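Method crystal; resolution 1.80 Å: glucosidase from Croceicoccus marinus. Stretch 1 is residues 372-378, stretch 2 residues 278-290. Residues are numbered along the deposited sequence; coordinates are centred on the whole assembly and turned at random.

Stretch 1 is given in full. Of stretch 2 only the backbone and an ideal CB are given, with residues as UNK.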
# COMPACT_ATOMS: atom_id res chain seq x y z
N ILE A 372 -13.88 14.03 6.67
CA ILE A 372 -14.16 13.11 7.77
C ILE A 372 -14.55 11.77 7.17
O ILE A 372 -15.58 11.66 6.49
CB ILE A 372 -15.25 13.63 8.72
CG1 ILE A 372 -14.87 14.98 9.34
CG2 ILE A 372 -15.50 12.59 9.81
CD1 ILE A 372 -15.74 16.16 8.84
N LEU A 373 -13.71 10.76 7.40
CA LEU A 373 -13.86 9.44 6.82
C LEU A 373 -14.37 8.49 7.90
O LEU A 373 -13.83 8.48 9.01
CB LEU A 373 -12.52 8.95 6.28
CG LEU A 373 -12.54 7.55 5.68
CD1 LEU A 373 -13.29 7.56 4.33
CD2 LEU A 373 -11.13 7.05 5.49
N ILE A 374 -15.40 7.71 7.58
CA ILE A 374 -16.03 6.79 8.52
C ILE A 374 -16.22 5.45 7.84
O ILE A 374 -16.84 5.38 6.78
CB ILE A 374 -17.39 7.32 9.01
CG1 ILE A 374 -17.28 8.72 9.61
CG2 ILE A 374 -18.02 6.32 10.00
CD1 ILE A 374 -18.63 9.42 9.74
N SER A 375 -15.73 4.38 8.47
CA SER A 375 -16.02 3.03 8.00
C SER A 375 -16.71 2.26 9.10
O SER A 375 -16.27 2.29 10.26
CB SER A 375 -14.75 2.29 7.56
OG SER A 375 -15.08 0.98 7.08
N ASN A 376 -17.78 1.57 8.74
CA ASN A 376 -18.51 0.68 9.64
C ASN A 376 -18.26 -0.75 9.15
O ASN A 376 -18.94 -1.24 8.25
CB ASN A 376 -20.00 1.03 9.64
CG ASN A 376 -20.75 0.36 10.78
OD1 ASN A 376 -20.15 -0.28 11.64
ND2 ASN A 376 -22.07 0.51 10.79
N TYR A 377 -17.27 -1.41 9.76
CA TYR A 377 -16.84 -2.74 9.35
C TYR A 377 -17.03 -3.72 10.50
O TYR A 377 -16.68 -3.43 11.64
CB TYR A 377 -15.36 -2.75 8.93
CG TYR A 377 -14.88 -4.15 8.65
CD1 TYR A 377 -15.15 -4.77 7.44
CD2 TYR A 377 -14.22 -4.89 9.63
CE1 TYR A 377 -14.75 -6.06 7.20
CE2 TYR A 377 -13.82 -6.19 9.40
CZ TYR A 377 -14.10 -6.77 8.17
OH TYR A 377 -13.70 -8.06 7.92
N ALA A 378 -17.55 -4.91 10.19
CA ALA A 378 -17.77 -5.95 11.19
C ALA A 378 -16.95 -7.18 10.85
O ALA A 378 -17.08 -7.74 9.75
CB ALA A 378 -19.26 -6.31 11.27
N UNK A 278 -18.56 -5.06 -0.89
CA UNK A 278 -18.78 -4.00 0.09
C UNK A 278 -18.14 -4.32 1.43
O UNK A 278 -17.72 -3.40 2.14
CB UNK A 278 -20.28 -3.76 0.28
N UNK A 279 -18.05 -5.61 1.79
CA UNK A 279 -17.30 -6.01 2.99
C UNK A 279 -15.84 -5.60 2.87
O UNK A 279 -15.24 -5.04 3.80
CB UNK A 279 -17.40 -7.52 3.22
N UNK A 280 -15.25 -5.90 1.71
CA UNK A 280 -13.84 -5.61 1.47
C UNK A 280 -13.58 -4.11 1.49
O UNK A 280 -12.58 -3.66 2.07
CB UNK A 280 -13.39 -6.20 0.13
N UNK A 281 -14.47 -3.33 0.87
CA UNK A 281 -14.36 -1.87 0.89
C UNK A 281 -14.32 -1.34 2.32
O UNK A 281 -13.48 -0.50 2.67
CB UNK A 281 -15.53 -1.24 0.13
N UNK A 282 -15.25 -1.80 3.16
CA UNK A 282 -15.26 -1.33 4.54
C UNK A 282 -14.00 -1.78 5.27
O UNK A 282 -13.45 -1.03 6.09
CB UNK A 282 -16.51 -1.84 5.27
N UNK A 283 -13.53 -2.99 4.98
CA UNK A 283 -12.30 -3.47 5.59
C UNK A 283 -11.13 -2.56 5.25
O UNK A 283 -10.35 -2.17 6.13
CB UNK A 283 -12.00 -4.90 5.14
N UNK A 284 -10.95 -2.25 3.96
CA UNK A 284 -9.74 -1.53 3.59
C UNK A 284 -9.78 -0.09 4.11
O UNK A 284 -8.73 0.45 4.48
CB UNK A 284 -9.56 -1.54 2.07
N UNK A 285 -10.97 0.51 4.23
CA UNK A 285 -11.05 1.83 4.84
C UNK A 285 -10.73 1.76 6.33
O UNK A 285 -9.97 2.60 6.85
CB UNK A 285 -12.44 2.43 4.62
N UNK A 286 -11.28 0.78 7.05
CA UNK A 286 -10.95 0.65 8.47
C UNK A 286 -9.47 0.33 8.66
O UNK A 286 -8.84 0.84 9.60
CB UNK A 286 -11.81 -0.44 9.12
N UNK A 287 -8.89 -0.49 7.79
CA UNK A 287 -7.48 -0.84 7.93
C UNK A 287 -6.59 0.39 7.76
O UNK A 287 -5.63 0.59 8.52
CB UNK A 287 -7.10 -1.91 6.91
N UNK A 288 -6.87 1.21 6.74
CA UNK A 288 -6.14 2.46 6.56
C UNK A 288 -6.26 3.35 7.80
O UNK A 288 -5.26 3.93 8.24
CB UNK A 288 -6.66 3.20 5.32
N UNK A 289 -7.46 3.47 8.37
CA UNK A 289 -7.62 4.32 9.55
C UNK A 289 -6.81 3.77 10.71
O UNK A 289 -6.09 4.52 11.39
CB UNK A 289 -9.09 4.43 9.94
N UNK A 290 -6.90 2.47 10.96
CA UNK A 290 -6.19 1.91 12.10
C UNK A 290 -4.68 1.98 11.91
O UNK A 290 -3.95 2.19 12.89
CB UNK A 290 -6.62 0.46 12.33

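Stretch 2 is helical throughout, and it crosses strand 372-376 at 127° between N-to-C directions, with the axes 7.5 Å apart at closest approach. Leu373, Ser375 and Tyr377 offer their side chains to it, so the positions that face them are the constrained ones.

At position 278 the ideal CB has nothing of stretch 1 within 5.5 Å, and many residues would suit; it is Phe278. Position 279 points sideways, its CB 5.0 Å from Tyr377 CE1, which leaves room for polar or apolar groups. It is Asp279, whose backbone O lies at the edge of the Tyr377 ring, 3.6 Å from CE1. Position 280 points away and 281 sideways; they are Asn280 and Ala281.

Position 282 is tight. Its CB points toward the strand, 3.6 Å from Ser375 OG and 3.9 Å from both Tyr377 CD1 and Asn376 O, so a small residue such as alanine, glycine or serine is expected. It is Ala282. The close approach lets Ser375 OG donate a hydrogen bond to Ala282 O (2.8 Å), an acceptor that also receives the helical bond from the backbone N of position 286.

At 283 the CB points sideways, 3.6 Å from Tyr377 CE1; a side chain leaving beside this ring could be aliphatic or aromatic. Phe283, with chi1 t, turns its ring edge toward the face of Tyr377, the centroids 5.5 Å apart and the planes at 82°. Position 284 points away; it is Leu284.

Position 285 again faces the strand, its CB 3.7 Å from Ser375 CB and 4.9 Å from Leu373 CD2, which favours a small side chain. Ala285 packs its methyl against Ser375 CB at 3.8 Å. One residue on, 286 has its CB 4.1 Å from Ser375 OG and 4.2 Å from Tyr377 CB, and alanine, serine or glycine would fit; Ala286 supplies a methyl to the apolar contact with Tyr377 CB.

Position 287 is out of reach of stretch 1 and 288 points toward it without a contact; both are alanine.

At 289 the CB points toward stretch 1 but has nothing within 5.5 Å, and the apolar Leu373 lies beyond. A longer aliphatic residue, isoleucine, leucine or methionine, could span the gap. Ile289 does so with chi1 m and chi2 t, bringing CD1 to 3.8 Å from Leu373 CD2. Position 290 points sideways with ample space; it is Tyr290, whose end comes nearer without making contact.

Stretch 2 (278-290) FDNAAFLAAAAIY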
# COMPACT_ATOMS: atom_id res chain seq x y z
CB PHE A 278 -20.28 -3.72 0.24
CG PHE A 278 -21.14 -4.96 0.18
CD1 PHE A 278 -21.42 -5.68 1.33
CD2 PHE A 278 -21.66 -5.40 -1.02
CE1 PHE A 278 -22.20 -6.82 1.28
CE2 PHE A 278 -22.44 -6.54 -1.08
CZ PHE A 278 -22.71 -7.25 0.07
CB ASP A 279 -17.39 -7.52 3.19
CG ASP A 279 -18.77 -7.99 3.60
OD1 ASP A 279 -19.62 -7.15 3.92
OD2 ASP A 279 -18.99 -9.22 3.61
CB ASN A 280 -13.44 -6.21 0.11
CG ASN A 280 -11.92 -6.30 -0.09
OD1 ASN A 280 -11.21 -5.31 0.09
ND2 ASN A 280 -11.44 -7.48 -0.47
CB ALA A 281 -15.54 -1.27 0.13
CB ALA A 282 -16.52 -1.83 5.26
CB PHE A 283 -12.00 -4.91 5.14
CG PHE A 283 -10.69 -5.46 5.67
CD1 PHE A 283 -9.47 -5.16 5.05
CD2 PHE A 283 -10.67 -6.30 6.78
CE1 PHE A 283 -8.26 -5.68 5.55
CE2 PHE A 283 -9.49 -6.83 7.27
CZ PHE A 283 -8.28 -6.51 6.67
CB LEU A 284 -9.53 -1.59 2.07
CG LEU A 284 -10.32 -0.70 1.14
CD1 LEU A 284 -9.52 0.57 0.85
CD2 LEU A 284 -10.63 -1.47 -0.16
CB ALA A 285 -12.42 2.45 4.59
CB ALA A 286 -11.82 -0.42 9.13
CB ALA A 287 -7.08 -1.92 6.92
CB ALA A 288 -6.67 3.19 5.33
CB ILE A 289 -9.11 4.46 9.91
CG1 ILE A 289 -9.82 5.25 8.80
CG2 ILE A 289 -9.26 5.17 11.27
CD1 ILE A 289 -11.35 5.29 8.88
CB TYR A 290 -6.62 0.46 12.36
CG TYR A 290 -8.02 0.35 12.93
CD1 TYR A 290 -8.47 1.25 13.89
CD2 TYR A 290 -8.90 -0.64 12.49
CE1 TYR A 290 -9.76 1.17 14.40
CE2 TYR A 290 -10.20 -0.73 12.99
CZ TYR A 290 -10.61 0.18 13.95
OH TYR A 290 -11.89 0.09 14.45
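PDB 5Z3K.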